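Local atomic coordinates of Ribose/Galactose Isomerase (Vibrio parahaemolyticus, PDB entry 3ONO), a protein that probably interconverts aldose and ketose sugars, acting as an intramolecular oxidoreductase of the LacAB/RpiB isomerase family. Residues 8-13 against 19-24; 27-30 against 35-38; 54-59 against 184-189; 113-118 against 130-135. All blocks are in the same frame, centred on the assembly; numbering follows the deposited sequence. Where two conformers were deposited one is given.

Contact 1: 8-13 against 19-24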
loop_
_atom_site.group_PDB
_atom_site.type_symbol
_atom_site.label_atom_id
_atom_site.label_comp_id
_atom_site.label_asym_id
_atom_site.label_seq_id
_atom_site.Cartn_x
_atom_site.Cartn_y
_atom_site.Cartn_z
ATOM N N LEU A 8 -23.136 5.138 -8.279
ATOM C CA LEU A 8 -21.893 4.544 -8.765
ATOM C C LEU A 8 -21.756 4.941 -10.229
ATOM O O LEU A 8 -22.725 4.839 -10.987
ATOM C CB LEU A 8 -21.949 3.022 -8.655
ATOM C CG LEU A 8 -20.820 2.254 -9.332
ATOM C CD1 LEU A 8 -19.501 2.613 -8.675
ATOM C CD2 LEU A 8 -21.105 0.745 -9.209
HETATM N N MSE A 9 -20.582 5.410 -10.635
HETATM C CA MSE A 9 -20.408 5.791 -12.040
HETATM C C MSE A 9 -19.015 5.432 -12.530
HETATM O O MSE A 9 -18.014 5.902 -11.986
HETATM C CB MSE A 9 -20.711 7.281 -12.252
HETATM C CG MSE A 9 -19.883 8.198 -11.405
HETATM SE SE MSE A 9 -20.400 10.056 -11.716
HETATM C CE MSE A 9 -22.143 10.024 -10.904
HETATM N N MSE A 10 -18.960 4.573 -13.544
HETATM C CA MSE A 10 -17.693 4.083 -14.080
HETATM C C MSE A 10 -17.586 4.360 -15.584
HETATM O O MSE A 10 -18.607 4.518 -16.266
HETATM C CB MSE A 10 -17.481 2.613 -13.715
HETATM C CG MSE A 10 -17.188 2.463 -12.245
HETATM SE SE MSE A 10 -17.324 0.629 -11.619
HETATM C CE MSE A 10 -15.830 -0.092 -12.646
ATOM N N GLU A 11 -16.352 4.474 -16.072
ATOM C CA GLU A 11 -16.088 4.840 -17.463
ATOM C C GLU A 11 -15.523 3.661 -18.275
ATOM O O GLU A 11 -15.434 2.540 -17.777
ATOM C CB GLU A 11 -15.157 6.058 -17.557
ATOM C CG GLU A 11 -13.889 5.937 -16.701
ATOM C CD GLU A 11 -12.953 4.836 -17.164
ATOM O OE1 GLU A 11 -12.873 3.824 -16.456
ATOM O OE2 GLU A 11 -12.299 4.984 -18.216
ATOM N N ASN A 12 -15.185 3.926 -19.542
ATOM C CA ASN A 12 -14.967 2.837 -20.494
ATOM C C ASN A 12 -13.788 1.929 -20.155
ATOM O O ASN A 12 -13.854 0.705 -20.347
ATOM C CB ASN A 12 -14.866 3.373 -21.930
ATOM C CG ASN A 12 -13.569 4.108 -22.187
ATOM O OD1 ASN A 12 -12.552 3.487 -22.532
ATOM N ND2 ASN A 12 -13.582 5.436 -22.007
ATOM N N SER A 13 -12.705 2.496 -19.641
ATOM C CA SER A 13 -11.520 1.653 -19.441
ATOM C C SER A 13 -11.761 0.562 -18.391
ATOM O O SER A 13 -11.175 -0.531 -18.462
ATOM C CB SER A 13 -10.260 2.480 -19.111
ATOM O OG SER A 13 -10.259 2.994 -17.781
ATOM N N ALA A 19 -19.933 -4.707 -13.122
ATOM C CA ALA A 19 -20.788 -5.712 -12.482
ATOM C C ALA A 19 -20.256 -6.107 -11.098
ATOM O O ALA A 19 -21.016 -6.187 -10.127
ATOM C CB ALA A 19 -20.954 -6.956 -13.373
HETATM N N MSE A 20 -18.951 -6.355 -11.015
HETATM C CA MSE A 20 -18.319 -6.664 -9.738
HETATM C C MSE A 20 -18.507 -5.510 -8.753
HETATM O O MSE A 20 -18.923 -5.715 -7.616
HETATM C CB MSE A 20 -16.828 -6.983 -9.927
HETATM C CG MSE A 20 -16.094 -7.331 -8.641
HETATM SE SE MSE A 20 -15.277 -5.721 -7.875
HETATM C CE MSE A 20 -14.216 -5.186 -9.423
ATOM N N VAL A 21 -18.202 -4.285 -9.173
ATOM C CA VAL A 21 -18.242 -3.193 -8.213
ATOM C C VAL A 21 -19.672 -2.912 -7.756
ATOM O O VAL A 21 -19.927 -2.735 -6.564
ATOM C CB VAL A 21 -17.614 -1.891 -8.776
ATOM C CG1 VAL A 21 -17.767 -0.770 -7.770
ATOM C CG2 VAL A 21 -16.151 -2.114 -9.109
ATOM N N ALA A 22 -20.604 -2.902 -8.698
ATOM C CA ALA A 22 -22.011 -2.704 -8.370
ATOM C C ALA A 22 -22.494 -3.801 -7.431
ATOM O O ALA A 22 -23.246 -3.547 -6.482
ATOM C CB ALA A 22 -22.847 -2.686 -9.642
ATOM N N GLY A 23 -22.049 -5.025 -7.694
ATOM C CA GLY A 23 -22.351 -6.147 -6.813
ATOM C C GLY A 23 -21.947 -5.875 -5.375
ATOM O O GLY A 23 -22.753 -6.023 -4.451
ATOM N N GLU A 24 -20.698 -5.445 -5.183
ATOM C CA GLU A 24 -20.211 -5.162 -3.841
ATOM C C GLU A 24 -20.940 -3.961 -3.246
ATOM O O GLU A 24 -21.274 -3.966 -2.066
ATOM C CB GLU A 24 -18.695 -4.935 -3.832
ATOM C CG GLU A 24 -17.870 -6.143 -4.341
ATOM C CD GLU A 24 -17.882 -7.322 -3.387
ATOM O OE1 GLU A 24 -18.441 -7.197 -2.274
ATOM O OE2 GLU A 24 -17.327 -8.383 -3.756
#

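Contact 2: 27-30 against 35-38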
loop_
_atom_site.group_PDB
_atom_site.type_symbol
_atom_site.label_atom_id
_atom_site.label_comp_id
_atom_site.label_asym_id
_atom_site.label_seq_id
_atom_site.Cartn_x
_atom_site.Cartn_y
_atom_site.Cartn_z
ATOM N N SER A 27 -24.500 -4.926 -2.285
ATOM C CA SER A 27 -24.411 -5.802 -1.122
ATOM C C SER A 27 -24.130 -5.010 0.154
ATOM O O SER A 27 -24.878 -5.095 1.133
ATOM C CB SER A 27 -23.333 -6.868 -1.343
ATOM O OG SER A 27 -23.162 -7.667 -0.190
ATOM N N VAL A 28 -23.051 -4.230 0.144
ATOM C CA VAL A 28 -22.629 -3.517 1.346
ATOM C C VAL A 28 -23.531 -2.336 1.678
ATOM O O VAL A 28 -24.120 -2.278 2.757
ATOM C CB VAL A 28 -21.173 -3.017 1.233
ATOM C CG1 VAL A 28 -20.810 -2.193 2.460
ATOM C CG2 VAL A 28 -20.239 -4.199 1.067
ATOM N N ALA A 29 -23.635 -1.387 0.749
ATOM C CA ALA A 29 -24.361 -0.163 1.024
ATOM C C ALA A 29 -25.853 -0.430 1.093
ATOM O O ALA A 29 -26.558 0.162 1.907
ATOM C CB ALA A 29 -24.039 0.924 -0.030
ATOM N N GLY A 30 -26.338 -1.326 0.243
ATOM C CA GLY A 30 -27.741 -1.704 0.294
ATOM C C GLY A 30 -28.077 -2.339 1.637
ATOM O O GLY A 30 -29.095 -2.025 2.257
ATOM N N ASP A 35 -29.598 3.780 -0.620
ATOM C CA ASP A 35 -30.261 3.616 -1.910
ATOM C C ASP A 35 -29.226 3.777 -3.026
ATOM O O ASP A 35 -28.706 4.870 -3.238
ATOM C CB ASP A 35 -31.366 4.673 -2.041
ATOM C CG ASP A 35 -32.353 4.372 -3.153
ATOM O OD1 ASP A 35 -32.289 3.272 -3.740
ATOM O OD2 ASP A 35 -33.213 5.243 -3.427
ATOM N N VAL A 36 -28.929 2.694 -3.737
ATOM C CA VAL A 36 -27.814 2.687 -4.678
ATOM C C VAL A 36 -28.270 2.778 -6.128
ATOM O O VAL A 36 -29.187 2.064 -6.537
ATOM C CB VAL A 36 -26.982 1.411 -4.480
ATOM C CG1 VAL A 36 -25.862 1.308 -5.513
ATOM C CG2 VAL A 36 -26.441 1.345 -3.041
ATOM N N PHE A 37 -27.631 3.663 -6.895
ATOM C CA PHE A 37 -27.942 3.873 -8.316
ATOM C C PHE A 37 -26.679 3.640 -9.130
ATOM O O PHE A 37 -25.618 4.141 -8.775
ATOM C CB PHE A 37 -28.405 5.315 -8.558
ATOM C CG PHE A 37 -29.602 5.701 -7.751
ATOM C CD1 PHE A 37 -30.871 5.664 -8.307
ATOM C CD2 PHE A 37 -29.461 6.084 -6.432
ATOM C CE1 PHE A 37 -31.980 6.009 -7.553
ATOM C CE2 PHE A 37 -30.557 6.438 -5.677
ATOM C CZ PHE A 37 -31.822 6.388 -6.233
ATOM N N ASN A 38 -26.788 2.890 -10.217
ATOM C CA ASN A 38 -25.619 2.563 -11.027
ATOM C C ASN A 38 -25.826 3.323 -12.316
ATOM O O ASN A 38 -26.549 2.855 -13.194
ATOM C CB ASN A 38 -25.552 1.046 -11.256
ATOM C CG ASN A 38 -24.266 0.590 -11.927
ATOM O OD1 ASN A 38 -24.218 -0.508 -12.506
ATOM N ND2 ASN A 38 -23.210 1.396 -11.826
#

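Contact 3: 54-59 against 184-189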
loop_
_atom_site.group_PDB
_atom_site.type_symbol
_atom_site.label_atom_id
_atom_site.label_comp_id
_atom_site.label_asym_id
_atom_site.label_seq_id
_atom_site.Cartn_x
_atom_site.Cartn_y
_atom_site.Cartn_z
ATOM N N LEU A 54 -17.718 11.554 -16.352
ATOM C CA LEU A 54 -17.992 11.232 -14.957
ATOM C C LEU A 54 -18.080 12.484 -14.080
ATOM O O LEU A 54 -18.975 12.603 -13.225
ATOM C CB LEU A 54 -16.927 10.266 -14.397
ATOM C CG LEU A 54 -16.823 8.905 -15.090
ATOM C CD1 LEU A 54 -15.719 8.047 -14.430
ATOM C CD2 LEU A 54 -18.159 8.150 -15.076
ATOM N N GLY A 55 -17.134 13.397 -14.236
ATOM C CA GLY A 55 -17.143 14.602 -13.424
ATOM C C GLY A 55 -18.403 15.424 -13.656
ATOM O O GLY A 55 -18.995 15.979 -12.717
ATOM N N ILE A 56 -18.809 15.529 -14.918
ATOM C CA ILE A 56 -20.010 16.310 -15.249
ATOM C C ILE A 56 -21.247 15.660 -14.630
ATOM O O ILE A 56 -22.110 16.341 -14.050
ATOM C CB ILE A 56 -20.182 16.420 -16.781
ATOM C CG1 ILE A 56 -19.032 17.231 -17.368
ATOM C CG2 ILE A 56 -21.529 17.071 -17.141
ATOM C CD1 ILE A 56 -18.835 17.007 -18.866
HETATM N N MSE A 57 -21.328 14.338 -14.749
HETATM C CA MSE A 57 -22.400 13.576 -14.103
HETATM C C MSE A 57 -22.404 13.758 -12.593
HETATM O O MSE A 57 -23.463 13.923 -11.984
HETATM C CB MSE A 57 -22.295 12.085 -14.470
HETATM C CG MSE A 57 -22.359 11.893 -15.966
HETATM SE SE MSE A 57 -21.645 10.194 -16.560
HETATM C CE MSE A 57 -23.258 9.206 -16.199
ATOM N N ALA A 58 -21.230 13.749 -11.972
ATOM C CA ALA A 58 -21.206 13.919 -10.520
ATOM C C ALA A 58 -21.732 15.304 -10.167
ATOM O O ALA A 58 -22.503 15.468 -9.207
ATOM C CB ALA A 58 -19.796 13.732 -9.982
ATOM N N SER A 59 -21.320 16.309 -10.938
ATOM C CA SER A 59 -21.810 17.669 -10.661
ATOM C C SER A 59 -23.326 17.734 -10.793
ATOM O O SER A 59 -24.014 18.259 -9.912
ATOM C CB SER A 59 -21.183 18.728 -11.582
ATOM O OG SER A 59 -21.752 20.009 -11.287
ATOM N N LYS A 184 -24.121 16.561 -23.234
ATOM C CA LYS A 184 -25.139 15.693 -23.826
ATOM C C LYS A 184 -24.793 14.219 -23.625
ATOM O O LYS A 184 -25.664 13.393 -23.301
ATOM C CB LYS A 184 -25.316 15.978 -25.325
ATOM C CG LYS A 184 -25.878 17.336 -25.640
ATOM C CD LYS A 184 -25.918 17.542 -27.162
ATOM C CE LYS A 184 -26.658 18.814 -27.542
ATOM N NZ LYS A 184 -25.863 20.025 -27.211
ATOM N N THR A 185 -23.525 13.886 -23.829
ATOM C CA THR A 185 -23.073 12.507 -23.640
ATOM C C THR A 185 -23.226 12.118 -22.175
ATOM O O THR A 185 -23.708 11.036 -21.858
ATOM C CB THR A 185 -21.617 12.317 -24.093
ATOM O OG1 THR A 185 -21.545 12.497 -25.522
ATOM C CG2 THR A 185 -21.112 10.900 -23.712
ATOM N N ALA A 186 -22.841 13.030 -21.282
ATOM C CA ALA A 186 -22.892 12.741 -19.839
ATOM C C ALA A 186 -24.309 12.387 -19.371
ATOM O O ALA A 186 -24.481 11.509 -18.523
ATOM C CB ALA A 186 -22.329 13.921 -19.027
ATOM N N VAL A 187 -25.319 13.057 -19.917
ATOM C CA VAL A 187 -26.687 12.830 -19.450
ATOM C C VAL A 187 -27.463 11.898 -20.373
ATOM O O VAL A 187 -28.664 11.717 -20.209
ATOM C CB VAL A 187 -27.467 14.146 -19.298
ATOM C CG1 VAL A 187 -26.660 15.138 -18.471
ATOM C CG2 VAL A 187 -27.774 14.734 -20.667
ATOM N N GLY A 188 -26.763 11.287 -21.321
ATOM C CA GLY A 188 -27.409 10.501 -22.356
ATOM C C GLY A 188 -28.020 9.145 -22.021
ATOM O O GLY A 188 -28.937 8.717 -22.708
ATOM N N SER A 189 -27.542 8.454 -20.986
ATOM C CA SER A 189 -28.002 7.082 -20.747
ATOM C C SER A 189 -29.345 7.009 -20.018
ATOM O O SER A 189 -29.701 7.912 -19.264
ATOM C CB SER A 189 -26.960 6.277 -19.957
ATOM O OG SER A 189 -27.217 6.388 -18.566
#

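Contact 4: 113-118 against 130-135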
loop_
_atom_site.group_PDB
_atom_site.type_symbol
_atom_site.label_atom_id
_atom_site.label_comp_id
_atom_site.label_asym_id
_atom_site.label_seq_id
_atom_site.Cartn_x
_atom_site.Cartn_y
_atom_site.Cartn_z
ATOM N N ILE A 113 -15.926 9.646 -3.810
ATOM C CA ILE A 113 -14.622 9.005 -3.704
ATOM C C ILE A 113 -14.263 8.381 -5.048
ATOM O O ILE A 113 -15.150 7.928 -5.782
ATOM C CB ILE A 113 -14.605 7.913 -2.625
ATOM C CG1 ILE A 113 -15.744 6.918 -2.847
ATOM C CG2 ILE A 113 -14.713 8.556 -1.254
ATOM C CD1 ILE A 113 -15.792 5.795 -1.770
ATOM N N SER A 114 -12.972 8.369 -5.358
ATOM C CA SER A 114 -12.483 7.801 -6.618
ATOM C C SER A 114 -11.554 6.640 -6.327
ATOM O O SER A 114 -10.529 6.804 -5.656
ATOM C CB SER A 114 -11.745 8.858 -7.427
ATOM O OG SER A 114 -11.250 8.321 -8.655
ATOM N N LEU A 115 -11.926 5.460 -6.821
ATOM C CA LEU A 115 -11.150 4.247 -6.583
ATOM C C LEU A 115 -10.259 3.928 -7.766
ATOM O O LEU A 115 -10.520 4.382 -8.878
ATOM C CB LEU A 115 -12.103 3.060 -6.367
ATOM C CG LEU A 115 -12.732 2.922 -4.972
ATOM C CD1 LEU A 115 -13.664 4.106 -4.657
ATOM C CD2 LEU A 115 -13.517 1.603 -4.871
ATOM N N ALA A 116 -9.229 3.117 -7.520
ATOM C CA ALA A 116 -8.386 2.591 -8.598
ATOM C C ALA A 116 -8.838 1.168 -8.883
ATOM O O ALA A 116 -8.754 0.299 -8.001
ATOM C CB ALA A 116 -6.919 2.606 -8.164
ATOM N N PHE A 117 -9.328 0.926 -10.094
ATOM C CA PHE A 117 -9.852 -0.394 -10.446
ATOM C C PHE A 117 -8.860 -1.240 -11.250
ATOM O O PHE A 117 -9.132 -2.414 -11.501
ATOM C CB PHE A 117 -11.166 -0.274 -11.227
ATOM C CG PHE A 117 -12.263 0.417 -10.464
ATOM C CD1 PHE A 117 -12.749 -0.123 -9.283
ATOM C CD2 PHE A 117 -12.794 1.607 -10.916
ATOM C CE1 PHE A 117 -13.755 0.516 -8.586
ATOM C CE2 PHE A 117 -13.810 2.247 -10.214
ATOM C CZ PHE A 117 -14.273 1.684 -9.043
ATOM N N ALA A 118 -7.732 -0.658 -11.664
ATOM C CA ALA A 118 -6.730 -1.419 -12.423
ATOM C C ALA A 118 -5.377 -1.436 -11.732
ATOM O O ALA A 118 -4.821 -2.503 -11.485
ATOM C CB ALA A 118 -6.604 -0.882 -13.857
ATOM N N ARG A 130 -14.966 -4.160 -1.423
ATOM C CA ARG A 130 -15.976 -4.415 -0.402
ATOM C C ARG A 130 -15.666 -3.694 0.910
ATOM O O ARG A 130 -16.535 -3.047 1.503
ATOM C CB ARG A 130 -16.085 -5.930 -0.135
ATOM C CG ARG A 130 -17.157 -6.292 0.873
ATOM C CD ARG A 130 -17.168 -7.824 1.136
ATOM N NE ARG A 130 -17.298 -8.556 -0.122
ATOM C CZ ARG A 130 -16.894 -9.810 -0.339
ATOM N NH1 ARG A 130 -16.301 -10.524 0.622
ATOM N NH2 ARG A 130 -17.069 -10.349 -1.544
ATOM N N TYR A 131 -14.422 -3.833 1.365
ATOM C CA TYR A 131 -14.005 -3.300 2.655
ATOM C C TYR A 131 -14.028 -1.760 2.629
ATOM O O TYR A 131 -14.360 -1.098 3.620
ATOM C CB TYR A 131 -12.603 -3.786 2.988
ATOM C CG TYR A 131 -12.444 -5.294 3.138
ATOM C CD1 TYR A 131 -13.547 -6.149 3.151
ATOM C CD2 TYR A 131 -11.176 -5.862 3.268
ATOM C CE1 TYR A 131 -13.371 -7.540 3.307
ATOM C CE2 TYR A 131 -11.004 -7.217 3.421
ATOM C CZ TYR A 131 -12.092 -8.051 3.423
ATOM O OH TYR A 131 -11.872 -9.406 3.588
ATOM N N ILE A 132 -13.651 -1.197 1.492
ATOM C CA ILE A 132 -13.757 0.255 1.311
ATOM C C ILE A 132 -15.201 0.706 1.498
ATOM O O ILE A 132 -15.465 1.693 2.185
ATOM C CB ILE A 132 -13.234 0.691 -0.079
ATOM C CG1 ILE A 132 -11.698 0.698 -0.093
ATOM C CG2 ILE A 132 -13.847 2.077 -0.504
ATOM C CD1 ILE A 132 -11.102 0.777 -1.526
ATOM N N PHE A 133 -16.150 -0.017 0.908
ATOM C CA PHE A 133 -17.543 0.380 1.013
ATOM C C PHE A 133 -18.041 0.227 2.446
ATOM O O PHE A 133 -18.835 1.031 2.931
ATOM C CB PHE A 133 -18.425 -0.416 0.039
ATOM C CG PHE A 133 -18.166 -0.105 -1.426
ATOM C CD1 PHE A 133 -17.587 1.099 -1.812
ATOM C CD2 PHE A 133 -18.505 -1.021 -2.412
ATOM C CE1 PHE A 133 -17.339 1.395 -3.185
ATOM C CE2 PHE A 133 -18.280 -0.757 -3.774
ATOM C CZ PHE A 133 -17.688 0.474 -4.172
ATOM N N GLU A 134 -17.562 -0.810 3.119
ATOM C CA GLU A 134 -17.912 -1.029 4.514
ATOM C C GLU A 134 -17.539 0.162 5.376
ATOM O O GLU A 134 -18.305 0.560 6.247
ATOM C CB GLU A 134 -17.209 -2.291 5.045
ATOM C CG GLU A 134 -17.722 -3.550 4.387
ATOM C CD GLU A 134 -16.988 -4.819 4.861
ATOM O OE1 GLU A 134 -16.018 -4.703 5.644
ATOM O OE2 GLU A 134 -17.392 -5.924 4.439
ATOM N N LYS A 135 -16.339 0.701 5.171
ATOM C CA LYS A 135 -15.898 1.835 5.976
ATOM C C LYS A 135 -16.474 3.177 5.483
ATOM O O LYS A 135 -16.709 4.091 6.280
ATOM C CB LYS A 135 -14.373 1.886 6.047
ATOM C CG LYS A 135 -13.715 0.635 6.637
ATOM C CD LYS A 135 -14.394 0.173 7.908
ATOM C CE LYS A 135 -13.689 -1.109 8.420
ATOM N NZ LYS A 135 -14.497 -1.856 9.404
#

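Contact 1: 8-13 against 19-24
Val21 is met from two directions: by a methyl of Leu8, at the end of strand 5-8, and by the selenium of Met10, modelled as selenomethionine in the loop that follows. Leu8 CD1 lies 3.9 Å from Val21 CG1. The other methyl reaches the next residue of the same turn, Leu8 CD2 lying 3.7 Å from Ala22 CA, and so touches backbone as well as side chain. Chi1 of 170° carries Leu8 CG toward the helix, and chi2 near 63° then places the two methyls, both of which border Val21 CG1 while CD2 goes on to Ala22. Met10 comes in with its selenium: SE is 3.8 Å from Val21 CB, and a bend at chi3 (65°) turns CE back to 4.1 Å from Val21 CG2. All of these cross-contacts are apolar, and Leu8, Met10 and Val21 are buried. The helix looks different on its other side, where Ala19 points its CB away from the loop and both Ala19 and Gly23 are exposed. The far end of the loop also stays clear of 19-24 and is held locally instead: Glu11 OE2 accepts from both Ser13 OG and Ser13 N, the latter at 2.9 Å and from above the carboxylate plane. Behind the apolar patch, Leu8 also packs on Val71 of strand 69-74 and on Leu25, while the Met9 side chain rests on helix 51-63. The contact therefore joins the end of strand 5-8 to the first turns of helix 18-31.

Contact 2: 27-30 against 35-38
Ala29 and Val36 meet methyl to methyl, with Ala29 CB 3.9 Å from Val36 CG2. The same Val36 CG2 lies near the next residue of the helix, 4.2 Å from Gly30 N, so one branch of the valine accounts for every close approach between 27-30 and 35-38. The torsion explains the choice of branch: at chi1 of 176° CG1 stands opposite the backbone N, leaving CG2 beside that N and directed at the helix. No hydrogen bond crosses the contact, and only 81 Å² is buried, as expected of a small interface built from one methyl and one valine branch. The backbones are closest at the turn between the elements, where Gly30 CA is 6.3 Å from Asp35 CA. Further out, Val36 also packs on Leu25 and Asn26 of the same helix, while Ala29 rests on Ile6 in the neighbouring strand and on His34 and Phe137 in loops. Backbone hydrogen bonds fix the strand, Asp35 pairing with Met4 and Ile6 and Phe37 with Ile6 and Leu8; strand alternation puts the Val36 side chain between them toward the helix. Phe37, one residue on, is turned away from this helix, and its ring meets that of His199 with the planes at about 75°. On the helix, the wider pi-type turn at 27-30 lies just where the chain is about to leave for the strand. Strand 5-8, helix 18-31 and strand 35-38 together form a beta-alpha-beta crossover, the building unit of parallel alpha/beta sheets of Rossmann type.

Contact 3: 54-59 against 184-189
Met57, modelled as selenomethionine, reaches across to Ala186 with most of its length. Its CB makes no close approach to 184-189, but chi1 of -58° sets CG opposite its own carbonyl carbon and carries the chain toward the end of helix 180-186. CG is the first atom to touch, 3.7 Å from Ala186 CB and only 3.3 Å from Ala186 O. Beyond it SE stays alongside the same carbonyl, 3.7 Å from Ala186 O. The chain then bends at chi3 (83°), which keeps the tip from running on past the oxygen: CE ends 3.5 Å from Ala186 O. Three successive atoms thus line up beside a single carbonyl oxygen. Ile56, the residue before, meets the alanine methyl from roughly a right angle to Met57 CG, with Ile56 CG2 3.8 Å from Ala186 CB. The two backbones come close here, Met57 CA lying 5.8 Å from Ala186 CA, a spacing that the small alanine side chain permits. Ala186 ends its helix, and the chain turns through Val187 and Gly188 to Ser189, whose OG caps the following helix at Phe192 N. Thr185 O, next to the contact, accepts from both Gly188 N and His47 NE2. Phe192 of helix 190-199 also packs on Met57, while Leu182 and Val183 pack on Ile56. With no hydrogen bond crossing between the segments and all three touching residues buried, helices 51-63 and 180-186 are joined here by apolar contact, and the Met57 side chain approaches Ala186 O by van der Waals contact alone.

Contact 4: 113-118 against 130-135
Leu115 CD2 makes the two closest of the cross-contacts, all of which are apolar: it lies 4.2 Å from Phe133 CE1 and meets the ring obliquely. The same methyl is equally near the helix residue before Phe133, with Leu115 CD2 4.2 Å from Ile132 CD1, so a single leucine branch sits between an aliphatic and an aromatic neighbour. Ile113, two residues earlier and on the same face of the strand, adds a looser approach, its CD1 being 4.4 Å from Ile132 CG2. The Phe133 CB does not point straight at the strand, but chi1 of -68° brings the ring in toward Leu115. The segment axes run nearly antiparallel, at 163° and 11.4 Å apart, as when a helix lies on a parallel sheet in an alpha/beta fold: strand 112-116 belongs to the sheet and helix 125-136 covers part of one face, beside helix 18-31. Leu25 and Val28 of helix 18-31 extend the same apolar layer around Phe133. Polar and charged contacts leave the pair by other routes. Ser114 OG, on the opposite side of the strand, hydrogen-bonds to Gly77 O. The outer side of the helix faces the second subunit, another copy of the protein: Glu134 OE1 forms a salt bridge to Lys135 NZ of that subunit and Lys135 NZ one to its Glu134 OE1, and Tyr131 and Lys135 make reciprocal cation-pi contacts with the same neighbour.

How the contacts relate
Contacts 1, 3 and 4 are buried, while contact 2, the smallest, is only partly so. Contacts 1 and 2 share helix 18-31 and are joined between strands by a probable hydrogen bond from Leu8 N to Phe37 O, 2.7 Å long. Contact 4 fills in beside them: the Val28 methyls pack on its helix, and Glu24 OE1 makes a salt bridge with Arg130 NE. Contact 3 lies on the opposite side of the chain centre from contact 4, about 21 Å away between centres, and meets contact 1 through Met9 and Leu54. Contact 4 meets by side chains alone; contacts 1 and 2 brush helix backbone with a methyl, and contact 3 sets a methionine chain against a carbonyl oxygen.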